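Local coordinates for protein 7,8-dihydro-6-hydroxymethylpterin pyrophosphokinase-dihydropteroate synthase (Plasmodium falciparum, PDB 6JWS) that probably makes the pterin diphosphate from hydroxymethyldihydropterin and ATP and joins it to 4-aminobenzoate, giving dihydropteroate in folate biosynthesis, at residues B[606-611]-B[687-692]. The protein carries 1 engineered substitution. Numbering follows the deposited sequence.
Sequences YSRKRF and VHDVLE. With MG (magnesium ion), chain O; PT1 (pteroic acid), chain I.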
loop_
_atom_site.group_PDB
_atom_site.type_symbol
_atom_site.label_atom_id
_atom_site.label_comp_id
_atom_site.label_asym_id
_atom_site.label_seq_id
_atom_site.Cartn_x
_atom_site.Cartn_y
_atom_site.Cartn_z
ATOM N N TYR B 606 -6.471 14.879 8.770
ATOM C CA TYR B 606 -5.048 15.158 8.873
ATOM C C TYR B 606 -4.712 16.459 8.146
ATOM O O TYR B 606 -3.599 16.965 8.261
ATOM C CB TYR B 606 -4.264 14.038 8.182
ATOM C CG TYR B 606 -4.673 13.798 6.747
ATOM C CD1 TYR B 606 -4.241 14.625 5.709
ATOM C CD2 TYR B 606 -5.472 12.715 6.428
ATOM C CE1 TYR B 606 -4.634 14.393 4.397
ATOM C CE2 TYR B 606 -5.863 12.466 5.124
ATOM C CZ TYR B 606 -5.430 13.292 4.102
ATOM O OH TYR B 606 -5.865 13.019 2.830
ATOM N N SER B 607 -5.674 16.970 7.380
ATOM C CA SER B 607 -5.416 17.979 6.366
ATOM C C SER B 607 -4.764 19.231 6.952
ATOM O O SER B 607 -5.349 19.927 7.787
ATOM C CB SER B 607 -6.691 18.320 5.618
ATOM O OG SER B 607 -6.423 19.168 4.516
ATOM N N ARG B 608 -3.553 19.512 6.464
ATOM C CA ARG B 608 -2.802 20.727 6.719
ATOM C C ARG B 608 -2.417 20.855 8.188
ATOM O O ARG B 608 -2.147 21.955 8.633
ATOM C CB ARG B 608 -3.547 21.962 6.213
ATOM C CG ARG B 608 -3.680 22.030 4.694
ATOM C CD ARG B 608 -4.355 23.328 4.309
ATOM N NE ARG B 608 -4.578 23.393 2.866
ATOM C CZ ARG B 608 -5.199 24.398 2.231
ATOM N NH1 ARG B 608 -5.646 25.435 2.917
ATOM N NH2 ARG B 608 -5.372 24.363 0.916
ATOM N N LYS B 609 -2.327 19.743 8.919
ATOM C CA LYS B 609 -2.015 19.808 10.340
ATOM C C LYS B 609 -0.502 19.807 10.534
ATOM O O LYS B 609 0.244 19.319 9.685
ATOM C CB LYS B 609 -2.685 18.653 11.097
ATOM C CG LYS B 609 -4.208 18.700 11.076
ATOM C CD LYS B 609 -4.931 17.768 12.016
ATOM C CE LYS B 609 -6.388 18.212 12.102
ATOM N NZ LYS B 609 -7.266 17.237 12.791
ATOM N N ARG B 610 -0.078 20.299 11.701
ATOM C CA ARG B 610 1.326 20.491 12.023
ATOM C C ARG B 610 2.109 19.182 11.954
ATOM O O ARG B 610 3.275 19.199 11.582
ATOM C CB ARG B 610 1.458 21.094 13.425
ATOM C CG ARG B 610 1.093 22.567 13.540
ATOM C CD ARG B 610 0.894 22.891 15.020
ATOM N NE ARG B 610 -0.170 22.132 15.689
ATOM C CZ ARG B 610 -0.418 22.099 17.005
ATOM N NH1 ARG B 610 0.330 22.796 17.851
ATOM N NH2 ARG B 610 -1.416 21.360 17.469
ATOM N N PHE B 611 1.507 18.044 12.321
ATOM C CA PHE B 611 2.279 16.810 12.345
ATOM C C PHE B 611 2.790 16.434 10.949
ATOM O O PHE B 611 3.772 15.704 10.852
ATOM C CB PHE B 611 1.510 15.661 13.002
ATOM C CG PHE B 611 0.473 14.994 12.140
ATOM C CD1 PHE B 611 -0.818 15.500 12.060
ATOM C CD2 PHE B 611 0.787 13.856 11.408
ATOM C CE1 PHE B 611 -1.776 14.880 11.255
ATOM C CE2 PHE B 611 -0.170 13.244 10.613
ATOM C CZ PHE B 611 -1.458 13.734 10.555
ATOM N N VAL B 687 -10.733 16.978 4.183
ATOM C CA VAL B 687 -9.603 17.609 3.517
ATOM C C VAL B 687 -9.965 19.018 3.041
ATOM O O VAL B 687 -11.133 19.308 2.729
ATOM C CB VAL B 687 -9.051 16.727 2.370
ATOM C CG1 VAL B 687 -8.567 15.360 2.862
ATOM C CG2 VAL B 687 -10.048 16.576 1.216
ATOM N N HIS B 688 -8.954 19.898 2.985
ATOM C CA HIS B 688 -9.126 21.201 2.349
ATOM C C HIS B 688 -8.958 21.108 0.828
ATOM O O HIS B 688 -9.508 21.922 0.094
ATOM C CB HIS B 688 -8.085 22.206 2.850
ATOM C CG HIS B 688 -8.140 22.468 4.314
ATOM N ND1 HIS B 688 -7.426 21.698 5.224
ATOM C CD2 HIS B 688 -8.791 23.418 5.028
ATOM C CE1 HIS B 688 -7.628 22.170 6.441
ATOM N NE2 HIS B 688 -8.470 23.215 6.348
ATOM N N ASP B 689 -8.154 20.150 0.357
ATOM C CA ASP B 689 -7.690 20.129 -1.024
ATOM C C ASP B 689 -8.402 18.988 -1.756
ATOM O O ASP B 689 -7.876 17.887 -1.866
ATOM C CB ASP B 689 -6.160 20.114 -1.056
ATOM C CG ASP B 689 -5.511 21.296 -0.330
ATOM O OD1 ASP B 689 -5.449 22.390 -0.931
ATOM O OD2 ASP B 689 -5.052 21.129 0.844
ATOM N N VAL B 690 -9.619 19.269 -2.241
ATOM C CA VAL B 690 -10.526 18.241 -2.719
ATOM C C VAL B 690 -10.054 17.735 -4.089
ATOM O O VAL B 690 -10.009 16.522 -4.305
ATOM C CB VAL B 690 -11.988 18.735 -2.758
ATOM C CG1 VAL B 690 -12.908 17.696 -3.387
ATOM C CG2 VAL B 690 -12.517 19.130 -1.385
ATOM N N LEU B 691 -9.693 18.662 -5.000
ATOM C CA LEU B 691 -9.300 18.287 -6.350
ATOM C C LEU B 691 -8.044 17.427 -6.277
ATOM O O LEU B 691 -7.929 16.429 -6.977
ATOM C CB LEU B 691 -9.048 19.543 -7.194
ATOM C CG LEU B 691 -8.446 19.270 -8.575
ATOM C CD1 LEU B 691 -8.943 20.292 -9.607
ATOM C CD2 LEU B 691 -6.903 19.235 -8.519
ATOM N N GLU B 692 -7.095 17.843 -5.437
ATOM C CA GLU B 692 -5.836 17.132 -5.310
ATOM C C GLU B 692 -6.087 15.710 -4.791
ATOM O O GLU B 692 -5.570 14.739 -5.332
ATOM C CB GLU B 692 -4.917 17.922 -4.379
ATOM C CG GLU B 692 -4.555 19.309 -4.896
ATOM C CD GLU B 692 -5.461 20.457 -4.460
ATOM O OE1 GLU B 692 -6.704 20.323 -4.537
ATOM O OE2 GLU B 692 -4.915 21.494 -4.016
HETATM MG MG MG O . -5.545 23.337 -3.022
HETATM C C2 PT1 I . -10.892 16.571 12.749
HETATM C C3 PT1 I . -11.138 18.013 12.766
HETATM C C5 PT1 I . -12.542 18.434 12.829
HETATM N N6 PT1 I . -10.148 18.937 12.720
HETATM C C7 PT1 I . -13.218 16.136 12.887
HETATM N N9 PT1 I . -13.512 17.476 12.878
HETATM C C10 PT1 I . -10.464 20.258 12.768
HETATM N N11 PT1 I . -14.223 15.189 12.955
HETATM C C12 PT1 I . -11.791 20.661 12.858
HETATM C C21 PT1 I . -2.970 20.876 14.128
HETATM O O22 PT1 I . -2.285 21.436 13.229
HETATM O O1 PT1 I . -9.634 16.114 12.698
HETATM N N4 PT1 I . -11.930 15.708 12.802
HETATM N N8 PT1 I . -12.791 19.754 12.869
HETATM C C13 PT1 I . -9.347 21.268 12.764
HETATM N N14 PT1 I . -8.646 21.198 14.075
HETATM C C15 PT1 I . -7.295 21.121 14.109
HETATM C C16 PT1 I . -6.651 20.422 15.152
HETATM C C17 PT1 I . -6.544 21.770 13.075
HETATM C C18 PT1 I . -5.237 20.348 15.155
HETATM C C19 PT1 I . -5.128 21.704 13.103
HETATM C C20 PT1 I . -4.479 20.976 14.131
HETATM O O23 PT1 I . -2.400 20.227 15.021
HETATM O O HOH W 1 -5.080 19.028 2.214
HETATM O O HOH W 2 -5.265 24.323 -5.191
HETATM O O HOH W 3 -7.398 22.489 -3.773
#
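R608 meets D689 in a side-on salt bridge, its NH2 2.7 Å from OD1 and its NE 3.1 Å from OD2. Each carboxylate oxygen is approached on its syn side, but the guanidinium and carboxylate planes are 45° apart, and the N-H...O angles, 145° at NH2 and 138° at NE, show that neither bond is straight. The arginine chain is extended from CG to NE, which carries the guanidinium across H688 on its way to the aspartate. H688 CB lies over the centre of one guanidinium face, and R608 CD makes a CH-pi contact with the imidazole, 4.0 Å from its centroid.

The edge of the same ring is engaged by S607: OG, anti to the backbone N, is hydrogen-bonded to H688 ND1 at 2.8 Å. Water 1 joins this OG to D689 OD2, so the buried serine hydroxyl and the carboxylate share a bridging partner. Beside the serine, V687 CG1 rests against the phenol end of Y606, 3.6 Å from OH, with the ring carbon CZ also in contact.

In the dihydropteroate synthase TIM barrel, strands 603-604 and 684-687 are parallel neighbours, and the contact joins the loops that follow them. The first loop makes a type II turn from Y606 to K609 and delivers two residues to pteroic acid. K609 NZ donates to O1 of the pterin at 2.6 Å; R610 holds the carboxylate through its backbone N, NE and NH2.

On the second loop, D689 OD1 also binds magnesium, at 2.3 Å, together with E692 OE2, two waters and the carbonyl oxygen of M648. Sharing OD1 between the cation and R608 probably stabilises the negative charge of D689, while I667 of helix 657-680 packs against both side chains of the ion pair.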